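Local coordinates for protein probable thiosulfate sulfurtransferase (Thermus thermophilus, PDB 2EG4) that probably transfers sulfur from thiosulfate to cyanide, as a two-domain member of the rhodanese family that carries a bound zinc ion, at residues A[29-35]-A[77-82]; A[51-57]-A[109-115]. One frame throughout, in Å; residues are numbered along the deposited sequence.

Contact 1 (A[29-35]-A[77-82]); sequences LDLSAPK and RTAFFL
In the first rhodanese-like domain, the loop that follows edge strand 27-28 lies against helix 73-84, and Arg77 and Thr78 of the helix hold it by its backbone. Arg77 does most of this. Its side chain leaves the helix with CG anti to the backbone N (chi1 -162°) and runs extended to NE, which brings the guanidinium up to two loop carbonyls. NH1 and NH2 both grip the single oxygen of Pro34, each 2.7 Å from Pro34 O, which lies within 6° of the guanidinium plane. NH1 also donates to Leu31 O at 2.8 Å, again at the edge of the group, while Phe81 CE2 sits over one face, offset toward the rim. A single flat cation thus ties together carbonyls three residues apart in the loop. NE has its own acceptor, Ser193 O of the second domain.

Thr78 OG1 receives the amide of Leu31 at 2.9 Å along a nearly straight N-H line (169°); the hydroxyl is also bonded to Arg74 O. Asp30 closes an Asx turn beside it, its OD1 taking both Ser32 N and Ser32 OG. Apolar packing runs alongside: Leu31 CD1 meets Phe81 CB at 3.6 Å. Leu29 CD2 packs on Thr78 CG2 at 3.7 Å and meets Leu82 CD1 tip to tip at 3.9 Å.

Because the helix side chains bind main-chain atoms of the loop, the contact fixes the path of the backbone, and three N-H bonds from one cation are likely to polarise the carbonyls of Leu31 and Pro34.

Contact 2 (A[51-57]-A[109-115]); sequences LTELFQT and ERTEVVA
Gln56 and Arg110 interlock where the extended segment 109-115 runs along the last two turns of helix 41-57. The backbones come equally near at Thr52-Ala115 and Gln56-Thr111, each pair of CA atoms 4.6 Å apart, so the segment follows the helix for one full turn. Small bumps fill the hollows on one flank: Ala115 CB settles between Leu51 CB, Thr52 OG1 and Phe55 CE2, the last at 3.7 Å, while Val113 CG1 presses on Phe55 CB at 3.4 Å. Beside Ala115, Thr52 OG1, anti to its own carbonyl carbon (chi1 -72°), accepts Ala115 N at 2.8 Å.

Gln56 is the larger knob. Its CB and CG ride over Thr111 O, and NE2 donates to Val113 O at 2.9 Å from above that carbonyl's plane. OE1 takes Arg110 NH2 on a lone pair at 2.8 Å, the amide and guanidinium planes standing 87° apart. The chain of Arg110 bends at chi3 and lays its guanidinium face over Gln56 CB; its two end nitrogens meet Glu53 end-on, NH2 on OE1 at 2.9 Å and NH1 on OE2 at 3.1 Å, both from above the carboxylate plane. An alanine at Gln56 would take away both amide bonds, and would probably leave Val113 O and Arg110 NH2 without these partners and open a gap against Thr111 O, though CB would still lie under the guanidinium.

Inward, Phe55 continues to Leu82 of helix 73-84 and to the loop residues Leu60 and Leu87, while Leu51 reaches Phe81. The segment thus covers the outer flank of helix 41-57 on its way from strand 89-92 to helix 125-129.

In the fold
Helix 41-57 joins the two contacts, whose centres lie 15 Å apart: Leu54 CD2 packs on Leu31 CD1 at 3.9 Å, and Phe55 CZ approaches Leu82 O at 3.7 Å. Contact 1 is the more central, about 6 Å from the centre of the chain, with every residue of its helical segment buried; contact 2 lies about 19 Å out and has six exposed residues among the thirteen that touch. Each uses an arginine, but in opposite senses. In contact 1 the buried helix supplies the cation, which binds neutral loop carbonyls; in contact 2 the extended segment supplies it, for a carboxylate and an amide at the surface.

Contact 1 (A[29-35]-A[77-82])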
ATOM      1  N   LEU A  29      -8.509 -10.519   3.820  1.00 12.39           N
ATOM      2  CA  LEU A  29      -8.285  -9.742   2.596  1.00 12.49           C
ATOM      3  C   LEU A  29      -6.789  -9.518   2.347  1.00 15.17           C
ATOM      4  O   LEU A  29      -6.099  -8.986   3.214  1.00 14.65           O
ATOM      5  CB  LEU A  29      -8.950  -8.371   2.675  1.00 14.35           C
ATOM      6  CG  LEU A  29      -8.783  -7.545   1.380  1.00 12.47           C
ATOM      7  CD1 LEU A  29      -9.478  -8.231   0.189  1.00 18.46           C
ATOM      8  CD2 LEU A  29      -9.342  -6.142   1.614  1.00 15.95           C
ATOM      9  N   ASP A  30      -6.316  -9.921   1.164  1.00 15.54           N
ATOM     10  CA  ASP A  30      -4.916  -9.681   0.763  1.00 17.04           C
ATOM     11  C   ASP A  30      -4.943  -9.110  -0.661  1.00 17.27           C
ATOM     12  O   ASP A  30      -5.269  -9.822  -1.628  1.00 20.62           O
ATOM     13  CB  ASP A  30      -4.092 -10.963   0.789  1.00 22.13           C
ATOM     14  CG  ASP A  30      -2.643 -10.727   0.347  1.00 22.85           C
ATOM     15  OD1 ASP A  30      -2.386  -9.716  -0.339  1.00 24.77           O
ATOM     16  OD2 ASP A  30      -1.767 -11.545   0.669  1.00 28.16           O
ATOM     17  N   LEU A  31      -4.654  -7.813  -0.797  1.00 17.50           N
ATOM     18  CA  LEU A  31      -4.681  -7.176  -2.108  1.00 16.08           C
ATOM     19  C   LEU A  31      -3.323  -7.035  -2.777  1.00 21.06           C
ATOM     20  O   LEU A  31      -3.106  -6.074  -3.517  1.00 20.91           O
ATOM     21  CB  LEU A  31      -5.346  -5.798  -2.021  1.00 20.42           C
ATOM     22  CG  LEU A  31      -6.832  -5.858  -1.678  1.00 14.77           C
ATOM     23  CD1 LEU A  31      -7.429  -4.464  -1.515  1.00 17.20           C
ATOM     24  CD2 LEU A  31      -7.542  -6.687  -2.774  1.00 20.88           C
ATOM     25  N   SER A  32      -2.423  -7.990  -2.531  1.00 19.84           N
ATOM     26  CA  SER A  32      -1.089  -7.951  -3.159  1.00 22.99           C
ATOM     27  C   SER A  32      -1.115  -8.199  -4.672  1.00 25.29           C
ATOM     28  O   SER A  32      -0.232  -7.747  -5.419  1.00 24.25           O
ATOM     29  CB  SER A  32      -0.178  -9.034  -2.555  1.00 25.76           C
ATOM     30  OG  SER A  32       0.038  -8.881  -1.171  1.00 26.76           O
ATOM     31  N   ALA A  33      -2.117  -8.930  -5.131  1.00 26.95           N
ATOM     32  CA  ALA A  33      -2.176  -9.346  -6.534  1.00 29.09           C
ATOM     33  C   ALA A  33      -2.467  -8.396  -7.694  1.00 30.01           C
ATOM     34  O   ALA A  33      -1.744  -8.390  -8.692  1.00 30.03           O
ATOM     35  CB  ALA A  33      -3.102 -10.545  -6.642  1.00 30.39           C
ATOM     36  N   PRO A  34      -3.545  -7.612  -7.603  1.00 28.73           N
ATOM     37  CA  PRO A  34      -3.898  -6.692  -8.682  1.00 28.07           C
ATOM     38  C   PRO A  34      -2.850  -5.654  -9.058  1.00 25.52           C
ATOM     39  O   PRO A  34      -2.485  -4.832  -8.231  1.00 25.38           O
ATOM     40  CB  PRO A  34      -5.173  -6.010  -8.162  1.00 29.88           C
ATOM     41  CG  PRO A  34      -5.711  -6.965  -7.155  1.00 31.79           C
ATOM     42  CD  PRO A  34      -4.478  -7.476  -6.470  1.00 29.33           C
ATOM     43  N   LYS A  35      -2.369  -5.718 -10.295  1.00 24.59           N
ATOM     44  CA  LYS A  35      -1.431  -4.725 -10.817  1.00 23.54           C
ATOM     45  C   LYS A  35      -2.338  -3.726 -11.544  1.00 26.26           C
ATOM     46  O   LYS A  35      -3.160  -4.102 -12.382  1.00 28.71           O
ATOM     47  CB  LYS A  35      -0.429  -5.364 -11.785  1.00 25.35           C
ATOM     48  CG  LYS A  35       0.785  -5.974 -11.067  1.00 28.27           C
ATOM     49  CD  LYS A  35       1.838  -6.463 -12.049  1.00 34.37           C
ATOM     50  CE  LYS A  35       1.442  -7.777 -12.674  1.00 37.90           C
ATOM     51  NZ  LYS A  35       1.577  -8.878 -11.678  1.00 37.73           N
ATOM     52  N   ARG A  77       0.054  -2.745   1.442  1.00 13.48           N
ATOM     53  CA  ARG A  77      -0.578  -2.483   0.144  1.00 13.78           C
ATOM     54  C   ARG A  77      -2.088  -2.629   0.302  1.00 14.16           C
ATOM     55  O   ARG A  77      -2.846  -1.859  -0.261  1.00 16.15           O
ATOM     56  CB  ARG A  77      -0.080  -3.430  -0.943  1.00 13.55           C
ATOM     57  CG  ARG A  77      -0.396  -2.877  -2.355  1.00 14.65           C
ATOM     58  CD  ARG A  77      -0.082  -3.915  -3.446  1.00 16.58           C
ATOM     59  NE  ARG A  77      -0.107  -3.344  -4.801  1.00 12.85           N
ATOM     60  CZ  ARG A  77      -0.906  -3.752  -5.785  1.00 18.72           C
ATOM     61  NH1 ARG A  77      -1.783  -4.743  -5.587  1.00 19.07           N
ATOM     62  NH2 ARG A  77      -0.798  -3.200  -6.988  1.00 18.64           N
ATOM     63  N   THR A  78      -2.515  -3.588   1.122  1.00 14.99           N
ATOM     64  CA  THR A  78      -3.938  -3.762   1.339  1.00 14.71           C
ATOM     65  C   THR A  78      -4.485  -2.539   2.087  1.00 15.16           C
ATOM     66  O   THR A  78      -5.525  -2.009   1.706  1.00 14.50           O
ATOM     67  CB  THR A  78      -4.225  -5.082   2.101  1.00 11.34           C
ATOM     68  OG1 THR A  78      -3.662  -6.185   1.358  1.00 13.99           O
ATOM     69  CG2 THR A  78      -5.743  -5.318   2.208  1.00 16.03           C
ATOM     70  N   ALA A  79      -3.791  -2.081   3.136  1.00 13.12           N
ATOM     71  CA  ALA A  79      -4.248  -0.902   3.869  1.00 14.74           C
ATOM     72  C   ALA A  79      -4.268   0.319   2.959  1.00 16.53           C
ATOM     73  O   ALA A  79      -5.135   1.189   3.087  1.00 15.35           O
ATOM     74  CB  ALA A  79      -3.345  -0.636   5.085  1.00 16.09           C
ATOM     75  N   PHE A  80      -3.304   0.371   2.054  1.00 15.36           N
ATOM     76  CA  PHE A  80      -3.222   1.478   1.117  1.00 16.70           C
ATOM     77  C   PHE A  80      -4.478   1.528   0.247  1.00 13.90           C
ATOM     78  O   PHE A  80      -5.058   2.594   0.055  1.00 16.69           O
ATOM     79  CB  PHE A  80      -1.993   1.369   0.230  1.00 16.57           C
ATOM     80  CG  PHE A  80      -1.845   2.543  -0.703  1.00 16.63           C
ATOM     81  CD1 PHE A  80      -1.498   3.802  -0.205  1.00 18.99           C
ATOM     82  CD2 PHE A  80      -2.155   2.413  -2.053  1.00 18.55           C
ATOM     83  CE1 PHE A  80      -1.470   4.914  -1.041  1.00 18.03           C
ATOM     84  CE2 PHE A  80      -2.128   3.529  -2.902  1.00 18.52           C
ATOM     85  CZ  PHE A  80      -1.789   4.773  -2.392  1.00 19.24           C
ATOM     86  N   PHE A  81      -4.907   0.389  -0.267  1.00 15.72           N
ATOM     87  CA  PHE A  81      -6.127   0.384  -1.079  1.00 17.23           C
ATOM     88  C   PHE A  81      -7.348   0.808  -0.257  1.00 17.49           C
ATOM     89  O   PHE A  81      -8.181   1.584  -0.725  1.00 15.23           O
ATOM     90  CB  PHE A  81      -6.395  -1.016  -1.648  1.00 18.15           C
ATOM     91  CG  PHE A  81      -5.644  -1.319  -2.906  1.00 17.28           C
ATOM     92  CD1 PHE A  81      -5.991  -0.689  -4.102  1.00 21.24           C
ATOM     93  CD2 PHE A  81      -4.631  -2.253  -2.915  1.00 16.95           C
ATOM     94  CE1 PHE A  81      -5.325  -1.007  -5.294  1.00 20.52           C
ATOM     95  CE2 PHE A  81      -3.952  -2.593  -4.100  1.00 18.11           C
ATOM     96  CZ  PHE A  81      -4.307  -1.960  -5.300  1.00 17.94           C
ATOM     97  N   LEU A  82      -7.490   0.273   0.965  1.00 13.08           N
ATOM     98  CA  LEU A  82      -8.667   0.635   1.749  1.00 16.82           C
ATOM     99  C   LEU A  82      -8.682   2.128   2.088  1.00 18.45           C
ATOM    100  O   LEU A  82      -9.736   2.767   2.014  1.00 19.26           O
ATOM    101  CB  LEU A  82      -8.745  -0.242   3.015  1.00 17.43           C
ATOM    102  CG  LEU A  82      -9.584  -1.530   2.867  1.00 24.41           C
ATOM    103  CD1 LEU A  82      -9.228  -2.255   1.595  1.00 21.65           C
ATOM    104  CD2 LEU A  82      -9.395  -2.452   4.087  1.00 18.51           C
TER

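Contact 2 (A[51-57]-A[109-115])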
ATOM      1  N   LEU A  51     -13.358  -0.725  -5.504  1.00 19.22           N
ATOM      2  CA  LEU A  51     -13.236  -0.618  -4.049  1.00 18.93           C
ATOM      3  C   LEU A  51     -14.633  -0.559  -3.430  1.00 19.65           C
ATOM      4  O   LEU A  51     -14.878  -1.162  -2.397  1.00 20.62           O
ATOM      5  CB  LEU A  51     -12.422   0.613  -3.662  1.00 18.14           C
ATOM      6  CG  LEU A  51     -10.927   0.489  -3.997  1.00 18.14           C
ATOM      7  CD1 LEU A  51     -10.215   1.838  -3.904  1.00 20.85           C
ATOM      8  CD2 LEU A  51     -10.276  -0.487  -3.013  1.00 20.32           C
ATOM      9  N   THR A  52     -15.559   0.156  -4.060  1.00 18.11           N
ATOM     10  CA  THR A  52     -16.927   0.202  -3.514  1.00 20.91           C
ATOM     11  C   THR A  52     -17.500  -1.206  -3.401  1.00 21.65           C
ATOM     12  O   THR A  52     -18.091  -1.574  -2.381  1.00 23.96           O
ATOM     13  CB  THR A  52     -17.881   1.000  -4.423  1.00 21.09           C
ATOM     14  OG1 THR A  52     -17.574   2.387  -4.324  1.00 20.61           O
ATOM     15  CG2 THR A  52     -19.323   0.812  -3.984  1.00 24.39           C
ATOM     16  N   GLU A  53     -17.325  -1.994  -4.455  1.00 18.94           N
ATOM     17  CA  GLU A  53     -17.859  -3.350  -4.485  1.00 19.89           C
ATOM     18  C   GLU A  53     -17.223  -4.196  -3.392  1.00 21.50           C
ATOM     19  O   GLU A  53     -17.899  -4.970  -2.714  1.00 22.13           O
ATOM     20  CB  GLU A  53     -17.605  -3.996  -5.842  1.00 23.54           C
ATOM     21  CG  GLU A  53     -17.954  -5.464  -5.902  1.00 26.48           C
ATOM     22  CD  GLU A  53     -19.427  -5.749  -5.620  1.00 31.82           C
ATOM     23  OE1 GLU A  53     -20.255  -4.818  -5.684  1.00 35.43           O
ATOM     24  OE2 GLU A  53     -19.752  -6.924  -5.344  1.00 34.00           O
ATOM     25  N   LEU A  54     -15.919  -4.028  -3.231  1.00 19.23           N
ATOM     26  CA  LEU A  54     -15.174  -4.767  -2.215  1.00 20.26           C
ATOM     27  C   LEU A  54     -15.620  -4.375  -0.817  1.00 21.75           C
ATOM     28  O   LEU A  54     -15.851  -5.239   0.040  1.00 22.02           O
ATOM     29  CB  LEU A  54     -13.683  -4.487  -2.379  1.00 20.41           C
ATOM     30  CG  LEU A  54     -12.748  -5.168  -1.370  1.00 21.76           C
ATOM     31  CD1 LEU A  54     -12.722  -6.676  -1.572  1.00 21.65           C
ATOM     32  CD2 LEU A  54     -11.350  -4.602  -1.566  1.00 21.36           C
ATOM     33  N   PHE A  55     -15.728  -3.074  -0.579  1.00 20.14           N
ATOM     34  CA  PHE A  55     -16.150  -2.569   0.722  1.00 23.05           C
ATOM     35  C   PHE A  55     -17.542  -3.088   1.079  1.00 25.63           C
ATOM     36  O   PHE A  55     -17.787  -3.501   2.214  1.00 24.65           O
ATOM     37  CB  PHE A  55     -16.179  -1.045   0.724  1.00 23.24           C
ATOM     38  CG  PHE A  55     -14.826  -0.383   0.533  1.00 18.22           C
ATOM     39  CD1 PHE A  55     -13.660  -1.129   0.413  1.00 19.48           C
ATOM     40  CD2 PHE A  55     -14.737   1.006   0.502  1.00 23.38           C
ATOM     41  CE1 PHE A  55     -12.406  -0.492   0.260  1.00 20.13           C
ATOM     42  CE2 PHE A  55     -13.510   1.643   0.352  1.00 21.77           C
ATOM     43  CZ  PHE A  55     -12.342   0.898   0.232  1.00 21.53           C
ATOM     44  N   GLN A  56     -18.456  -3.072   0.113  1.00 22.66           N
ATOM     45  CA  GLN A  56     -19.813  -3.545   0.377  1.00 26.34           C
ATOM     46  C   GLN A  56     -19.873  -5.049   0.611  1.00 23.66           C
ATOM     47  O   GLN A  56     -20.544  -5.517   1.536  1.00 28.02           O
ATOM     48  CB  GLN A  56     -20.746  -3.157  -0.776  1.00 27.43           C
ATOM     49  CG  GLN A  56     -20.795  -1.662  -1.007  1.00 30.61           C
ATOM     50  CD  GLN A  56     -21.917  -1.247  -1.938  1.00 28.63           C
ATOM     51  OE1 GLN A  56     -22.347  -2.021  -2.794  1.00 29.83           O
ATOM     52  NE2 GLN A  56     -22.380  -0.014  -1.789  1.00 29.76           N
ATOM     53  N   THR A  57     -19.163  -5.809  -0.208  1.00 22.25           N
ATOM     54  CA  THR A  57     -19.162  -7.260  -0.088  1.00 24.25           C
ATOM     55  C   THR A  57     -18.575  -7.723   1.245  1.00 25.79           C
ATOM     56  O   THR A  57     -19.060  -8.699   1.822  1.00 23.52           O
ATOM     57  CB  THR A  57     -18.395  -7.920  -1.256  1.00 25.22           C
ATOM     58  OG1 THR A  57     -19.032  -7.585  -2.497  1.00 31.60           O
ATOM     59  CG2 THR A  57     -18.421  -9.429  -1.122  1.00 29.08           C
ATOM     60  N   GLU A 109     -23.277  -8.855   5.968  1.00 47.85           N
ATOM     61  CA  GLU A 109     -24.360  -8.465   5.084  1.00 50.86           C
ATOM     62  C   GLU A 109     -23.773  -7.254   4.368  1.00 50.62           C
ATOM     63  O   GLU A 109     -23.156  -6.398   5.005  1.00 51.24           O
ATOM     64  CB  GLU A 109     -25.601  -8.061   5.881  1.00 53.66           C
ATOM     65  CG  GLU A 109     -26.471  -9.234   6.323  1.00 57.73           C
ATOM     66  CD  GLU A 109     -27.694  -8.788   7.111  1.00 61.90           C
ATOM     67  OE1 GLU A 109     -28.409  -7.873   6.641  1.00 63.84           O
ATOM     68  OE2 GLU A 109     -27.946  -9.355   8.198  1.00 62.56           O
ATOM     69  N   ARG A 110     -23.940  -7.196   3.052  1.00 50.53           N
ATOM     70  CA  ARG A 110     -23.409  -6.090   2.261  1.00 51.39           C
ATOM     71  C   ARG A 110     -23.687  -4.713   2.842  1.00 51.86           C
ATOM     72  O   ARG A 110     -24.846  -4.311   2.941  1.00 55.59           O
ATOM     73  CB  ARG A 110     -23.993  -6.109   0.851  1.00 49.92           C
ATOM     74  CG  ARG A 110     -23.588  -7.272  -0.014  1.00 49.17           C
ATOM     75  CD  ARG A 110     -24.151  -7.068  -1.410  1.00 49.33           C
ATOM     76  NE  ARG A 110     -23.606  -5.879  -2.072  1.00 47.79           N
ATOM     77  CZ  ARG A 110     -22.536  -5.887  -2.862  1.00 45.85           C
ATOM     78  NH1 ARG A 110     -21.890  -7.020  -3.093  1.00 45.35           N
ATOM     79  NH2 ARG A 110     -22.116  -4.766  -3.436  1.00 43.22           N
ATOM     80  N   THR A 111     -22.644  -3.986   3.233  1.00 50.31           N
ATOM     81  CA  THR A 111     -22.866  -2.636   3.735  1.00 48.80           C
ATOM     82  C   THR A 111     -23.188  -1.827   2.481  1.00 47.80           C
ATOM     83  O   THR A 111     -23.109  -2.354   1.373  1.00 47.08           O
ATOM     84  CB  THR A 111     -21.614  -2.040   4.456  1.00 50.00           C
ATOM     85  OG1 THR A 111     -20.439  -2.249   3.668  1.00 47.82           O
ATOM     86  CG2 THR A 111     -21.426  -2.688   5.824  1.00 49.37           C
ATOM     87  N   GLU A 112     -23.565  -0.562   2.640  1.00 46.14           N
ATOM     88  CA  GLU A 112     -23.899   0.253   1.475  1.00 45.58           C
ATOM     89  C   GLU A 112     -22.913   1.390   1.294  1.00 43.67           C
ATOM     90  O   GLU A 112     -23.180   2.365   0.587  1.00 43.40           O
ATOM     91  CB  GLU A 112     -25.323   0.800   1.596  1.00 48.12           C
ATOM     92  CG  GLU A 112     -26.401  -0.258   1.387  1.00 52.26           C
ATOM     93  CD  GLU A 112     -27.804   0.317   1.431  1.00 55.60           C
ATOM     94  OE1 GLU A 112     -28.190   0.857   2.493  1.00 56.73           O
ATOM     95  OE2 GLU A 112     -28.517   0.236   0.404  1.00 57.05           O
ATOM     96  N   VAL A 113     -21.766   1.247   1.942  1.00 41.58           N
ATOM     97  CA  VAL A 113     -20.708   2.232   1.872  1.00 39.57           C
ATOM     98  C   VAL A 113     -20.281   2.397   0.417  1.00 38.41           C
ATOM     99  O   VAL A 113     -20.363   1.462  -0.376  1.00 37.49           O
ATOM    100  CB  VAL A 113     -19.484   1.778   2.693  1.00 40.88           C
ATOM    101  CG1 VAL A 113     -18.909   0.514   2.086  1.00 41.49           C
ATOM    102  CG2 VAL A 113     -18.429   2.878   2.736  1.00 40.48           C
ATOM    103  N   VAL A 114     -19.832   3.592   0.069  1.00 36.59           N
ATOM    104  CA  VAL A 114     -19.381   3.847  -1.290  1.00 34.72           C
ATOM    105  C   VAL A 114     -17.996   4.450  -1.205  1.00 32.13           C
ATOM    106  O   VAL A 114     -17.769   5.404  -0.466  1.00 31.77           O
ATOM    107  CB  VAL A 114     -20.321   4.827  -2.018  1.00 36.90           C
ATOM    108  CG1 VAL A 114     -19.777   5.142  -3.400  1.00 37.66           C
ATOM    109  CG2 VAL A 114     -21.710   4.216  -2.118  1.00 36.52           C
ATOM    110  N   ALA A 115     -17.062   3.886  -1.956  1.00 26.56           N
ATOM    111  CA  ALA A 115     -15.700   4.391  -1.943  1.00 23.50           C
ATOM    112  C   ALA A 115     -15.629   5.771  -2.578  1.00 25.69           C
ATOM    113  O   ALA A 115     -16.411   6.094  -3.466  1.00 26.45           O
ATOM    114  CB  ALA A 115     -14.776   3.425  -2.693  1.00 21.78           C
TER